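Local coordinates for protein transcriptional activator TenA-1 (Sulfolobus solfataricus P2, PDB 2QZC) that probably acts as a TenA-like thiaminase of the TENA/THI-4/PQQC family, with an all-helical heme oxygenase-like fold, at residues A[65-70]-A[179-184]; A[120-123]-A[128-131]; A[146-151]-A[158-163]. All coordinates share one frame; numbering follows the deposited sequence.

The three contacts differ in chemistry as they differ in depth. Contact 1 is the most peripheral, partly buried, its centre about 20 Å from that of the chain, and is mainly ionic: a lysine is held by two carboxylates. Contact 2, partly buried and about 12 Å from contact 1 between centres, touches it through V182 and L131; it mixes apolar packing between helices 110-125 and 127-148 with a polar outer end that holds a glycerol. Contact 3 is buried and apolar across its interface. It uses the far end of the same helix 127-148, on the opposite side of the chain's centre, about 28 Å from contact 2 between centres.

Contact 1: A[65-70]-A[179-184]; sequences KGPIDK and LDEVSI
P67 and K70 meet E181 where the start of helix 68-78 faces the type I beta turn from L179 to V182, closed by V182 N to L179 O at 3.0 Å. The motif is a salt-bridge network of D69, K70 and E181, tying together parts of the heme oxygenase-like fold that are far apart in sequence. Early in the first segment, the carbonyl oxygen of G66 accepts a hydrogen bond from R57 of the second subunit, which places this corner beside the dimer interface. Next, at the N-cap position, P67 brings its ring atom CG to 3.8 Å from E181 OE1; ring and carboxylate run by one another, pointing opposite ways, in van der Waals contact. Two residues on, D69 directs its carboxylate back toward the glutamate: OD1 is 4.5 Å from E181 OE2, a pair of like charges that the nearby ammonium group of K70, bonded to the other oxygen OD2, probably offsets. A water donates to D69 OD1 at 2.7 Å; its approach to E181 is implausibly short, and E181 has two modelled conformers, so a water bridge is doubtful. K70 completes the network. Its chain bends at chi2 (-60°) and again at chi4 (-63°), which curls the ammonium group round toward both acids. The ring of Y177 adds a cation-pi contact to the same lysine. With a methionine in place of K70, the carboxylates of D69 and E181 would probably face each other without the positive charge that now joins them. NZ gives D69 OD2 a 2.8 Å bond on the syn side and E181 OE2 a 2.7 Å bond on the anti side, each 21° out of the carboxylate plane.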
ATOM      1  N   LYS A  65      -6.877   6.778  -2.008  1.00 17.24           N
ATOM      2  CA  LYS A  65      -7.804   7.903  -1.953  0.50 17.65           C
ATOM      3  C   LYS A  65      -7.620   8.804  -0.742  1.00 18.49           C
ATOM      4  O   LYS A  65      -8.346   9.782  -0.615  1.00 20.53           O
ATOM      5  CB  LYS A  65      -9.256   7.374  -1.916  0.50 17.58           C
ATOM      6  CG  LYS A  65      -9.666   6.481  -3.085  0.50 21.41           C
ATOM      7  CD  LYS A  65     -11.072   5.900  -2.855  0.50 22.51           C
ATOM      8  CE  LYS A  65     -11.471   4.896  -3.943  0.50 26.63           C
ATOM      9  NZ  LYS A  65     -11.475   5.480  -5.307  0.50 23.42           N
ATOM     10  N   GLY A  66      -6.674   8.500   0.147  1.00 17.51           N
ATOM     11  CA  GLY A  66      -6.498   9.239   1.397  1.00 17.64           C
ATOM     12  C   GLY A  66      -5.467  10.356   1.374  1.00 19.56           C
ATOM     13  O   GLY A  66      -4.742  10.469   0.397  1.00 19.63           O
ATOM     14  N   PRO A  67      -5.381  11.148   2.455  1.00 20.28           N
ATOM     15  CA  PRO A  67      -4.355  12.217   2.530  1.00 21.13           C
ATOM     16  C   PRO A  67      -2.976  11.581   2.509  1.00 21.07           C
ATOM     17  O   PRO A  67      -2.721  10.628   3.250  1.00 21.64           O
ATOM     18  CB  PRO A  67      -4.637  12.882   3.889  1.00 21.67           C
ATOM     19  CG  PRO A  67      -6.057  12.548   4.181  1.00 23.23           C
ATOM     20  CD  PRO A  67      -6.203  11.128   3.677  1.00 20.89           C
ATOM     21  N   ILE A  68      -2.083  12.089   1.663  1.00 21.37           N
ATOM     22  CA  ILE A  68      -0.816  11.410   1.430  1.00 22.52           C
ATOM     23  C   ILE A  68       0.024  11.181   2.680  1.00 22.52           C
ATOM     24  O   ILE A  68       0.602  10.109   2.833  1.00 22.70           O
ATOM     25  CB  ILE A  68      -0.010  12.072   0.268  1.00 26.44           C
ATOM     26  CG1 ILE A  68       1.098  11.127  -0.237  1.00 25.56           C
ATOM     27  CG2 ILE A  68       0.484  13.466   0.675  1.00 26.26           C
ATOM     28  CD1 ILE A  68       0.604   9.896  -0.934  1.00 26.96           C
ATOM     29  N   ASP A  69       0.077  12.176   3.567  1.00 23.25           N
ATOM     30  CA  ASP A  69       0.864  12.060   4.797  1.00 26.66           C
ATOM     31  C   ASP A  69       0.311  10.977   5.734  1.00 23.59           C
ATOM     32  O   ASP A  69       1.084  10.174   6.266  1.00 24.12           O
ATOM     33  CB  ASP A  69       0.954  13.407   5.561  1.00 30.03           C
ATOM     34  CG  ASP A  69      -0.429  13.977   5.976  1.00 42.51           C
ATOM     35  OD1 ASP A  69      -1.332  14.098   5.095  1.00 47.01           O
ATOM     36  OD2 ASP A  69      -0.595  14.301   7.186  1.00 57.98           O
ATOM     37  N   LYS A  70      -1.021  10.972   5.883  1.00 23.28           N
ATOM     38  CA  LYS A  70      -1.696  10.028   6.793  1.00 23.49           C
ATOM     39  C   LYS A  70      -1.568   8.607   6.276  1.00 20.44           C
ATOM     40  O   LYS A  70      -1.241   7.683   7.052  1.00 21.95           O
ATOM     41  CB  LYS A  70      -3.168  10.385   6.979  1.00 23.54           C
ATOM     42  CG  LYS A  70      -3.459  11.771   7.573  1.00 28.39           C
ATOM     43  CD  LYS A  70      -2.851  11.907   8.938  1.00 30.92           C
ATOM     44  CE  LYS A  70      -3.291  13.174   9.638  1.00 38.85           C
ATOM     45  NZ  LYS A  70      -2.844  14.379   8.899  1.00 40.62           N
ATOM     46  N   LEU A 179      -7.819   9.002  11.409  1.00 18.15           N
ATOM     47  CA  LEU A 179      -9.227   9.082  11.809  1.00 17.76           C
ATOM     48  C   LEU A 179      -9.604  10.461  12.343  1.00 18.09           C
ATOM     49  O   LEU A 179     -10.736  10.909  12.101  1.00 19.95           O
ATOM     50  CB  LEU A 179      -9.584   7.995  12.839  1.00 18.27           C
ATOM     51  CG  LEU A 179     -11.040   7.837  13.280  1.00 19.12           C
ATOM     52  CD1 LEU A 179     -11.920   7.373  12.105  1.00 21.41           C
ATOM     53  CD2 LEU A 179     -11.146   6.833  14.400  1.00 19.44           C
ATOM     54  N   ASP A 180      -8.672  11.120  13.034  1.00 18.53           N
ATOM     55  CA  ASP A 180      -8.960  12.484  13.565  1.00 22.14           C
ATOM     56  C   ASP A 180      -9.289  13.533  12.486  1.00 23.64           C
ATOM     57  O   ASP A 180      -9.898  14.574  12.819  1.00 23.89           O
ATOM     58  CB  ASP A 180      -7.830  12.938  14.488  1.00 25.79           C
ATOM     59  CG  ASP A 180      -7.808  12.179  15.815  1.00 29.97           C
ATOM     60  OD1 ASP A 180      -8.840  11.619  16.258  1.00 37.35           O
ATOM     61  OD2 ASP A 180      -6.713  12.156  16.422  1.00 43.71           O
ATOM     62  N   GLU A 181      -8.925  13.263  11.220  1.00 20.95           N
ATOM     63  CA  GLU A 181      -9.229  14.148  10.075  0.50 23.94           C
ATOM     64  C   GLU A 181     -10.645  13.991   9.547  1.00 20.29           C
ATOM     65  O   GLU A 181     -11.102  14.812   8.727  1.00 22.44           O
ATOM     66  CB  GLU A 181      -8.270  13.930   8.881  0.50 24.65           C
ATOM     67  CG  GLU A 181      -6.948  14.656   8.961  0.50 32.63           C
ATOM     68  CD  GLU A 181      -6.282  14.848   7.592  0.50 31.33           C
ATOM     69  OE1 GLU A 181      -6.926  15.367   6.645  0.50 40.80           O
ATOM     70  OE2 GLU A 181      -5.095  14.521   7.478  0.50 44.27           O
ATOM     71  N   VAL A 182     -11.359  12.954   9.989  1.00 18.39           N
ATOM     72  CA  VAL A 182     -12.694  12.670   9.505  1.00 16.97           C
ATOM     73  C   VAL A 182     -13.753  13.428  10.309  1.00 16.95           C
ATOM     74  O   VAL A 182     -13.667  13.476  11.533  1.00 18.90           O
ATOM     75  CB  VAL A 182     -13.012  11.123   9.560  1.00 18.85           C
ATOM     76  CG1 VAL A 182     -14.387  10.803   8.994  1.00 17.55           C
ATOM     77  CG2 VAL A 182     -11.936  10.339   8.775  1.00 20.08           C
ATOM     78  N   SER A 183     -14.696  14.051   9.593  1.00 18.35           N
ATOM     79  CA  SER A 183     -15.849  14.695  10.203  1.00 17.43           C
ATOM     80  C   SER A 183     -16.905  13.594  10.342  1.00 17.60           C
ATOM     81  O   SER A 183     -17.543  13.203   9.364  1.00 19.25           O
ATOM     82  CB  SER A 183     -16.279  15.885   9.371  1.00 18.30           C
ATOM     83  OG  SER A 183     -17.310  16.593  10.064  1.00 20.66           O
ATOM     84  N   ILE A 184     -17.120  13.104  11.564  1.00 17.39           N
ATOM     85  CA  ILE A 184     -18.011  11.943  11.755  1.00 16.45           C
ATOM     86  C   ILE A 184     -19.485  12.326  11.645  1.00 19.44           C
ATOM     87  O   ILE A 184     -19.940  13.333  12.210  1.00 18.99           O
ATOM     88  CB  ILE A 184     -17.757  11.277  13.106  1.00 18.16           C
ATOM     89  CG1 ILE A 184     -16.315  10.743  13.200  1.00 18.67           C
ATOM     90  CG2 ILE A 184     -18.777  10.149  13.400  1.00 19.81           C
ATOM     91  CD1 ILE A 184     -15.974   9.607  12.188  1.00 18.14           C
TER
HETATM   92  O   HOH W   1      -3.409  15.508   6.034  1.00 53.70           O

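Contact 2: A[120-123]-A[128-131]; sequences YYYA and NKFL. With GOL (glycerol), chain E.
Y122 lays its ring atom CD1 3.7 Å from K129 CB, the two side chains crossing at about a right angle. Beside it, Y122 CB rests 3.8 Å from F130 N, so the methylene packs against the backbone of the next helix. A123 extends the apolar contact inward: with CG anti to the backbone N (chi1 170°), the F130 ring is carried to A123, F130 CD1 lying 3.9 Å from A123 CB. The same ring stacks with W134 and packs on A58 and A62 of helix 38-63. The arrangement is a close-packed joint between consecutive helices, 110-125 and 127-148, near their short connection: the CA atoms of Y122 and F130 are only 4.8 Å apart, and D126 OD2, from the connection, accepts a hydrogen bond from K129 N. On the outer side Y121 sets its edge over Y122, with Y121 CD2 3.5 Å above the centre of the Y122 ring. A glycerol, probably from the crystallisation liquor, spans the ends of these side chains. Y121 OH is hydrogen-bonded to glycerol O1 at 3.0 Å and Y122 OH to O3 at 2.5 Å, while K129, its chain extended beyond CG, sends NZ to within 3.4 Å of O2 for a weak bond.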
ATOM      1  N   TYR A 120     -14.269  -4.261   1.308  1.00 12.77           N
ATOM      2  CA  TYR A 120     -14.023  -3.912  -0.080  1.00 13.06           C
ATOM      3  C   TYR A 120     -14.986  -2.856  -0.596  1.00 12.81           C
ATOM      4  O   TYR A 120     -14.582  -1.969  -1.388  1.00 14.88           O
ATOM      5  CB  TYR A 120     -14.081  -5.154  -0.998  1.00 13.72           C
ATOM      6  CG  TYR A 120     -12.890  -6.094  -0.971  1.00 11.81           C
ATOM      7  CD1 TYR A 120     -11.679  -5.695  -1.503  1.00 14.63           C
ATOM      8  CD2 TYR A 120     -12.972  -7.407  -0.457  1.00 13.31           C
ATOM      9  CE1 TYR A 120     -10.616  -6.561  -1.559  1.00 14.28           C
ATOM     10  CE2 TYR A 120     -11.904  -8.278  -0.513  1.00 13.84           C
ATOM     11  CZ  TYR A 120     -10.695  -7.825  -1.019  1.00 14.29           C
ATOM     12  OH  TYR A 120      -9.649  -8.708  -1.088  1.00 15.30           O
ATOM     13  N   TYR A 121     -16.264  -2.962  -0.234  1.00 13.49           N
ATOM     14  CA  TYR A 121     -17.281  -2.043  -0.710  1.00 14.58           C
ATOM     15  C   TYR A 121     -16.885  -0.609  -0.384  1.00 14.48           C
ATOM     16  O   TYR A 121     -16.873   0.263  -1.285  1.00 15.04           O
ATOM     17  CB  TYR A 121     -18.665  -2.410  -0.127  1.00 15.02           C
ATOM     18  CG  TYR A 121     -19.720  -1.381  -0.479  1.00 14.83           C
ATOM     19  CD1 TYR A 121     -20.260  -1.353  -1.735  1.00 16.59           C
ATOM     20  CD2 TYR A 121     -20.169  -0.458   0.430  1.00 15.15           C
ATOM     21  CE1 TYR A 121     -21.209  -0.392  -2.109  1.00 17.36           C
ATOM     22  CE2 TYR A 121     -21.116   0.513   0.070  1.00 15.86           C
ATOM     23  CZ  TYR A 121     -21.642   0.523  -1.195  1.00 17.01           C
ATOM     24  OH  TYR A 121     -22.582   1.479  -1.548  1.00 16.81           O
ATOM     25  N   TYR A 122     -16.556  -0.355   0.862  1.00 14.30           N
ATOM     26  CA  TYR A 122     -16.198   1.010   1.270  1.00 14.15           C
ATOM     27  C   TYR A 122     -14.837   1.448   0.743  1.00 15.42           C
ATOM     28  O   TYR A 122     -14.676   2.596   0.340  1.00 15.45           O
ATOM     29  CB  TYR A 122     -16.346   1.191   2.803  1.00 14.48           C
ATOM     30  CG  TYR A 122     -17.805   1.169   3.160  1.00 13.69           C
ATOM     31  CD1 TYR A 122     -18.649   2.179   2.714  1.00 15.48           C
ATOM     32  CD2 TYR A 122     -18.357   0.106   3.870  1.00 14.45           C
ATOM     33  CE1 TYR A 122     -20.041   2.117   2.978  1.00 14.77           C
ATOM     34  CE2 TYR A 122     -19.724   0.046   4.126  1.00 15.64           C
ATOM     35  CZ  TYR A 122     -20.533   1.050   3.682  1.00 15.93           C
ATOM     36  OH  TYR A 122     -21.908   0.995   3.894  1.00 18.49           O
ATOM     37  N   ALA A 123     -13.904   0.508   0.636  1.00 13.92           N
ATOM     38  CA  ALA A 123     -12.575   0.844   0.037  1.00 13.72           C
ATOM     39  C   ALA A 123     -12.716   1.302  -1.386  1.00 16.60           C
ATOM     40  O   ALA A 123     -12.010   2.240  -1.820  1.00 17.89           O
ATOM     41  CB  ALA A 123     -11.664  -0.323   0.084  1.00 14.51           C
ATOM     42  N   ASN A 128     -12.378   7.800   3.806  1.00 15.93           N
ATOM     43  CA  ASN A 128     -12.971   8.022   5.140  1.00 15.79           C
ATOM     44  C   ASN A 128     -13.933   6.889   5.526  1.00 14.88           C
ATOM     45  O   ASN A 128     -13.925   6.433   6.666  1.00 16.36           O
ATOM     46  CB  ASN A 128     -13.693   9.374   5.238  1.00 16.02           C
ATOM     47  CG  ASN A 128     -12.745  10.550   5.227  1.00 18.76           C
ATOM     48  OD1 ASN A 128     -11.543  10.408   5.337  1.00 19.01           O
ATOM     49  ND2 ASN A 128     -13.325  11.750   5.155  1.00 22.71           N
ATOM     50  N   LYS A 129     -14.775   6.438   4.592  1.00 15.73           N
ATOM     51  CA  LYS A 129     -15.715   5.337   4.884  1.00 16.05           C
ATOM     52  C   LYS A 129     -14.964   4.047   5.193  1.00 14.92           C
ATOM     53  O   LYS A 129     -15.324   3.325   6.120  1.00 15.55           O
ATOM     54  CB  LYS A 129     -16.688   5.149   3.726  1.00 15.73           C
ATOM     55  CG  LYS A 129     -17.644   6.320   3.524  1.00 16.64           C
ATOM     56  CD  LYS A 129     -18.642   6.085   2.423  1.00 19.17           C
ATOM     57  CE  LYS A 129     -19.534   7.312   2.236  1.00 26.31           C
ATOM     58  NZ  LYS A 129     -20.434   7.134   1.073  1.00 30.42           N
ATOM     59  N   PHE A 130     -13.937   3.730   4.406  1.00 14.64           N
ATOM     60  CA  PHE A 130     -13.133   2.555   4.693  1.00 13.72           C
ATOM     61  C   PHE A 130     -12.479   2.654   6.066  1.00 13.64           C
ATOM     62  O   PHE A 130     -12.477   1.702   6.849  1.00 14.06           O
ATOM     63  CB  PHE A 130     -12.069   2.288   3.627  1.00 13.99           C
ATOM     64  CG  PHE A 130     -11.080   1.227   4.045  1.00 14.97           C
ATOM     65  CD1 PHE A 130     -11.444  -0.114   4.003  1.00 14.04           C
ATOM     66  CD2 PHE A 130      -9.845   1.568   4.658  1.00 16.04           C
ATOM     67  CE1 PHE A 130     -10.571  -1.093   4.461  1.00 14.26           C
ATOM     68  CE2 PHE A 130      -9.005   0.578   5.133  1.00 15.69           C
ATOM     69  CZ  PHE A 130      -9.375  -0.731   5.029  1.00 15.79           C
ATOM     70  N   LEU A 131     -11.861   3.803   6.355  1.00 15.40           N
ATOM     71  CA  LEU A 131     -11.164   4.013   7.628  1.00 14.57           C
ATOM     72  C   LEU A 131     -12.074   3.785   8.822  1.00 14.88           C
ATOM     73  O   LEU A 131     -11.689   3.097   9.763  1.00 15.47           O
ATOM     74  CB  LEU A 131     -10.515   5.423   7.623  1.00 16.17           C
ATOM     75  CG  LEU A 131      -9.715   5.823   8.818  1.00 17.83           C
ATOM     76  CD1 LEU A 131      -8.562   4.864   9.143  1.00 17.02           C
ATOM     77  CD2 LEU A 131      -9.229   7.269   8.557  1.00 17.04           C
TER
HETATM   78  C1  GOL E 216     -22.383   4.711   1.306  1.00 38.26           C
HETATM   79  O1  GOL E 216     -23.000   3.776   0.342  1.00 33.40           O
HETATM   80  C2  GOL E 216     -23.053   4.935   2.698  1.00 38.56           C
HETATM   81  O2  GOL E 216     -22.421   5.905   3.506  1.00 48.68           O
HETATM   82  C3  GOL E 216     -23.274   3.718   3.579  1.00 32.06           C
HETATM   83  O3  GOL E 216     -23.458   2.618   2.722  1.00 28.05           O

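Contact 3: A[146-151]-A[158-163]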
ATOM      1  N   ASP A 146      -4.492  -6.436  25.048  1.00 18.23           N
ATOM      2  CA  ASP A 146      -4.100  -5.988  26.413  1.00 18.09           C
ATOM      3  C   ASP A 146      -4.757  -6.835  27.504  1.00 19.05           C
ATOM      4  O   ASP A 146      -4.179  -6.992  28.600  1.00 22.21           O
ATOM      5  CB  ASP A 146      -4.462  -4.533  26.658  1.00 19.13           C
ATOM      6  CG  ASP A 146      -3.675  -3.572  25.798  1.00 19.33           C
ATOM      7  OD1 ASP A 146      -2.627  -3.929  25.204  1.00 23.02           O
ATOM      8  OD2 ASP A 146      -4.144  -2.415  25.728  1.00 25.68           O
ATOM      9  N   TYR A 147      -5.944  -7.357  27.241  1.00 18.88           N
ATOM     10  CA  TYR A 147      -6.668  -8.194  28.183  1.00 18.67           C
ATOM     11  C   TYR A 147      -6.163  -9.636  28.196  1.00 19.83           C
ATOM     12  O   TYR A 147      -5.827 -10.210  29.248  1.00 21.27           O
ATOM     13  CB  TYR A 147      -8.152  -8.150  27.870  1.00 20.53           C
ATOM     14  CG  TYR A 147      -9.026  -8.966  28.781  1.00 21.82           C
ATOM     15  CD1 TYR A 147      -9.165  -8.646  30.119  1.00 25.80           C
ATOM     16  CD2 TYR A 147      -9.747 -10.039  28.287  1.00 22.50           C
ATOM     17  CE1 TYR A 147     -10.009  -9.424  30.955  1.00 26.05           C
ATOM     18  CE2 TYR A 147     -10.578 -10.803  29.089  1.00 27.16           C
ATOM     19  CZ  TYR A 147     -10.716 -10.493  30.413  1.00 26.42           C
ATOM     20  OH  TYR A 147     -11.565 -11.286  31.177  1.00 31.93           O
ATOM     21  N   VAL A 148      -6.085 -10.232  27.015  1.00 18.21           N
ATOM     22  CA  VAL A 148      -5.737 -11.631  26.865  1.00 18.81           C
ATOM     23  C   VAL A 148      -4.275 -11.957  27.158  1.00 19.40           C
ATOM     24  O   VAL A 148      -3.955 -13.129  27.454  1.00 18.34           O
ATOM     25  CB  VAL A 148      -6.196 -12.139  25.463  1.00 17.37           C
ATOM     26  CG1 VAL A 148      -5.817 -13.628  25.162  1.00 17.68           C
ATOM     27  CG2 VAL A 148      -7.720 -11.970  25.301  1.00 19.76           C
ATOM     28  N   ILE A 149      -3.386 -10.955  27.139  1.00 17.82           N
ATOM     29  CA  ILE A 149      -1.949 -11.193  27.454  1.00 18.66           C
ATOM     30  C   ILE A 149      -1.745 -11.796  28.845  1.00 19.00           C
ATOM     31  O   ILE A 149      -0.736 -12.459  29.059  1.00 21.81           O
ATOM     32  CB  ILE A 149      -1.102  -9.891  27.253  1.00 21.35           C
ATOM     33  CG1 ILE A 149       0.398 -10.182  27.167  1.00 25.40           C
ATOM     34  CG2 ILE A 149      -1.449  -8.821  28.289  1.00 19.57           C
ATOM     35  CD1 ILE A 149       0.811 -11.045  26.012  1.00 30.06           C
ATOM     36  N   ASP A 150      -2.696 -11.571  29.759  1.00 18.31           N
ATOM     37  CA  ASP A 150      -2.622 -12.146  31.106  1.00 19.49           C
ATOM     38  C   ASP A 150      -3.107 -13.586  31.201  1.00 20.52           C
ATOM     39  O   ASP A 150      -3.116 -14.157  32.300  1.00 22.05           O
ATOM     40  CB  ASP A 150      -3.381 -11.269  32.093  1.00 20.73           C
ATOM     41  CG  ASP A 150      -2.746  -9.898  32.247  1.00 26.33           C
ATOM     42  OD1 ASP A 150      -1.506  -9.769  32.133  1.00 32.16           O
ATOM     43  OD2 ASP A 150      -3.503  -8.947  32.475  1.00 29.90           O
ATOM     44  N   SER A 151      -3.557 -14.183  30.096  1.00 19.81           N
ATOM     45  CA  SER A 151      -3.956 -15.583  30.081  1.00 19.68           C
ATOM     46  C   SER A 151      -2.865 -16.505  30.617  1.00 18.50           C
ATOM     47  O   SER A 151      -1.698 -16.286  30.336  1.00 19.83           O
ATOM     48  CB  SER A 151      -4.230 -16.039  28.634  1.00 18.55           C
ATOM     49  OG  SER A 151      -4.745 -17.367  28.588  1.00 18.02           O
ATOM     50  N   THR A 158       0.638 -15.940  23.542  1.00 17.94           N
ATOM     51  CA  THR A 158       1.444 -15.699  22.323  1.00 17.46           C
ATOM     52  C   THR A 158       0.659 -14.892  21.289  1.00 18.91           C
ATOM     53  O   THR A 158       1.177 -13.911  20.740  1.00 19.84           O
ATOM     54  CB  THR A 158       1.922 -17.012  21.687  1.00 20.42           C
ATOM     55  OG1 THR A 158       2.763 -17.724  22.619  1.00 22.36           O
ATOM     56  CG2 THR A 158       2.733 -16.756  20.399  1.00 21.82           C
ATOM     57  N   TRP A 159      -0.587 -15.301  21.045  1.00 18.46           N
ATOM     58  CA  TRP A 159      -1.450 -14.560  20.111  1.00 17.23           C
ATOM     59  C   TRP A 159      -1.602 -13.122  20.565  1.00 18.21           C
ATOM     60  O   TRP A 159      -1.419 -12.185  19.770  1.00 18.67           O
ATOM     61  CB  TRP A 159      -2.818 -15.245  20.047  1.00 17.01           C
ATOM     62  CG  TRP A 159      -3.857 -14.497  19.226  1.00 16.31           C
ATOM     63  CD1 TRP A 159      -4.069 -14.595  17.874  1.00 20.15           C
ATOM     64  CD2 TRP A 159      -4.835 -13.602  19.726  1.00 16.68           C
ATOM     65  NE1 TRP A 159      -5.079 -13.766  17.505  1.00 19.82           N
ATOM     66  CE2 TRP A 159      -5.575 -13.132  18.602  1.00 18.22           C
ATOM     67  CE3 TRP A 159      -5.126 -13.082  20.986  1.00 18.85           C
ATOM     68  CZ2 TRP A 159      -6.616 -12.211  18.731  1.00 21.86           C
ATOM     69  CZ3 TRP A 159      -6.116 -12.144  21.114  1.00 21.27           C
ATOM     70  CH2 TRP A 159      -6.879 -11.723  19.982  1.00 23.06           C
ATOM     71  N   ALA A 160      -1.926 -12.929  21.846  1.00 16.38           N
ATOM     72  CA  ALA A 160      -2.147 -11.599  22.404  1.00 17.26           C
ATOM     73  C   ALA A 160      -0.919 -10.712  22.389  1.00 18.39           C
ATOM     74  O   ALA A 160      -1.050  -9.485  22.233  1.00 19.23           O
ATOM     75  CB  ALA A 160      -2.732 -11.670  23.828  1.00 19.15           C
ATOM     76  N   SER A 161       0.273 -11.311  22.486  1.00 19.22           N
ATOM     77  CA  SER A 161       1.513 -10.525  22.571  1.00 20.53           C
ATOM     78  C   SER A 161       1.722  -9.667  21.346  1.00 21.56           C
ATOM     79  O   SER A 161       2.282  -8.576  21.470  1.00 23.54           O
ATOM     80  CB  SER A 161       2.724 -11.421  22.826  1.00 21.73           C
ATOM     81  OG  SER A 161       3.015 -12.222  21.694  1.00 25.30           O
ATOM     82  N   PHE A 162       1.264 -10.122  20.169  1.00 21.39           N
ATOM     83  CA  PHE A 162       1.366  -9.268  18.994  1.00 21.09           C
ATOM     84  C   PHE A 162       0.518  -7.980  19.135  1.00 19.54           C
ATOM     85  O   PHE A 162       1.003  -6.865  18.925  1.00 23.39           O
ATOM     86  CB  PHE A 162       1.008 -10.000  17.732  1.00 22.27           C
ATOM     87  CG  PHE A 162       0.956  -9.092  16.540  1.00 28.24           C
ATOM     88  CD1 PHE A 162       2.085  -8.321  16.186  1.00 34.38           C
ATOM     89  CD2 PHE A 162      -0.227  -8.932  15.820  1.00 27.62           C
ATOM     90  CE1 PHE A 162       2.032  -7.424  15.104  1.00 36.36           C
ATOM     91  CE2 PHE A 162      -0.276  -8.064  14.729  1.00 28.82           C
ATOM     92  CZ  PHE A 162       0.858  -7.307  14.374  1.00 32.32           C
ATOM     93  N   TYR A 163      -0.737  -8.155  19.534  1.00 18.88           N
ATOM     94  CA  TYR A 163      -1.659  -7.036  19.667  1.00 19.79           C
ATOM     95  C   TYR A 163      -1.374  -6.126  20.850  1.00 18.76           C
ATOM     96  O   TYR A 163      -1.787  -4.969  20.827  1.00 19.64           O
ATOM     97  CB  TYR A 163      -3.109  -7.551  19.658  1.00 16.80           C
ATOM     98  CG  TYR A 163      -3.398  -8.318  18.390  1.00 18.96           C
ATOM     99  CD1 TYR A 163      -3.497  -7.656  17.194  1.00 18.53           C
ATOM    100  CD2 TYR A 163      -3.536  -9.692  18.374  1.00 19.92           C
ATOM    101  CE1 TYR A 163      -3.701  -8.332  16.011  1.00 19.70           C
ATOM    102  CE2 TYR A 163      -3.766 -10.373  17.180  1.00 18.98           C
ATOM    103  CZ  TYR A 163      -3.862  -9.686  16.003  1.00 21.53           C
ATOM    104  OH  TYR A 163      -4.100 -10.355  14.806  1.00 23.35           O
TER
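Apolar packing centres on A160, whose CB points at the backbone of the other segment and comes within 3.4 Å of I149 N. That closeness matches the backbone spacing, the CA atoms of I149 and A160 being 5.1 Å apart. V148 covers the same methyl group, with its CB 3.9 Å from A160 CB, and its CG1 also reaches obliquely to W159 CE3 at 4.3 Å. I149 packs on that methyl from another direction: with CG1 anti to the backbone N (chi1 -163°), the chain end swings across to bring CD1 to 3.6 Å from S161 CA, a contact with both the backbone and CB of S161. These contacts join the C-terminal end of helix 127-148 to helix 154-164 in a helix-loop-helix connection, with the type I beta turn from V148 to S151 leading away from the first helix. Polar bonds run within each segment. S151 N bonds to V148 O at 2.9 Å across the turn, and S161 OG gives its proton to T158 O, tilted 23° from the carbonyl plane. At the start of the first segment D146, through OD1, makes a salt bridge with K169. Aromatic side chains of the second helix also meet one another and their neighbours: Y163 CE2 sits 3.4 Å above the W159 ring, displaced from the ring centre toward its edge atoms, while Y141 and Y168 meet Y163 edge-to-face and F41 does the same with W159.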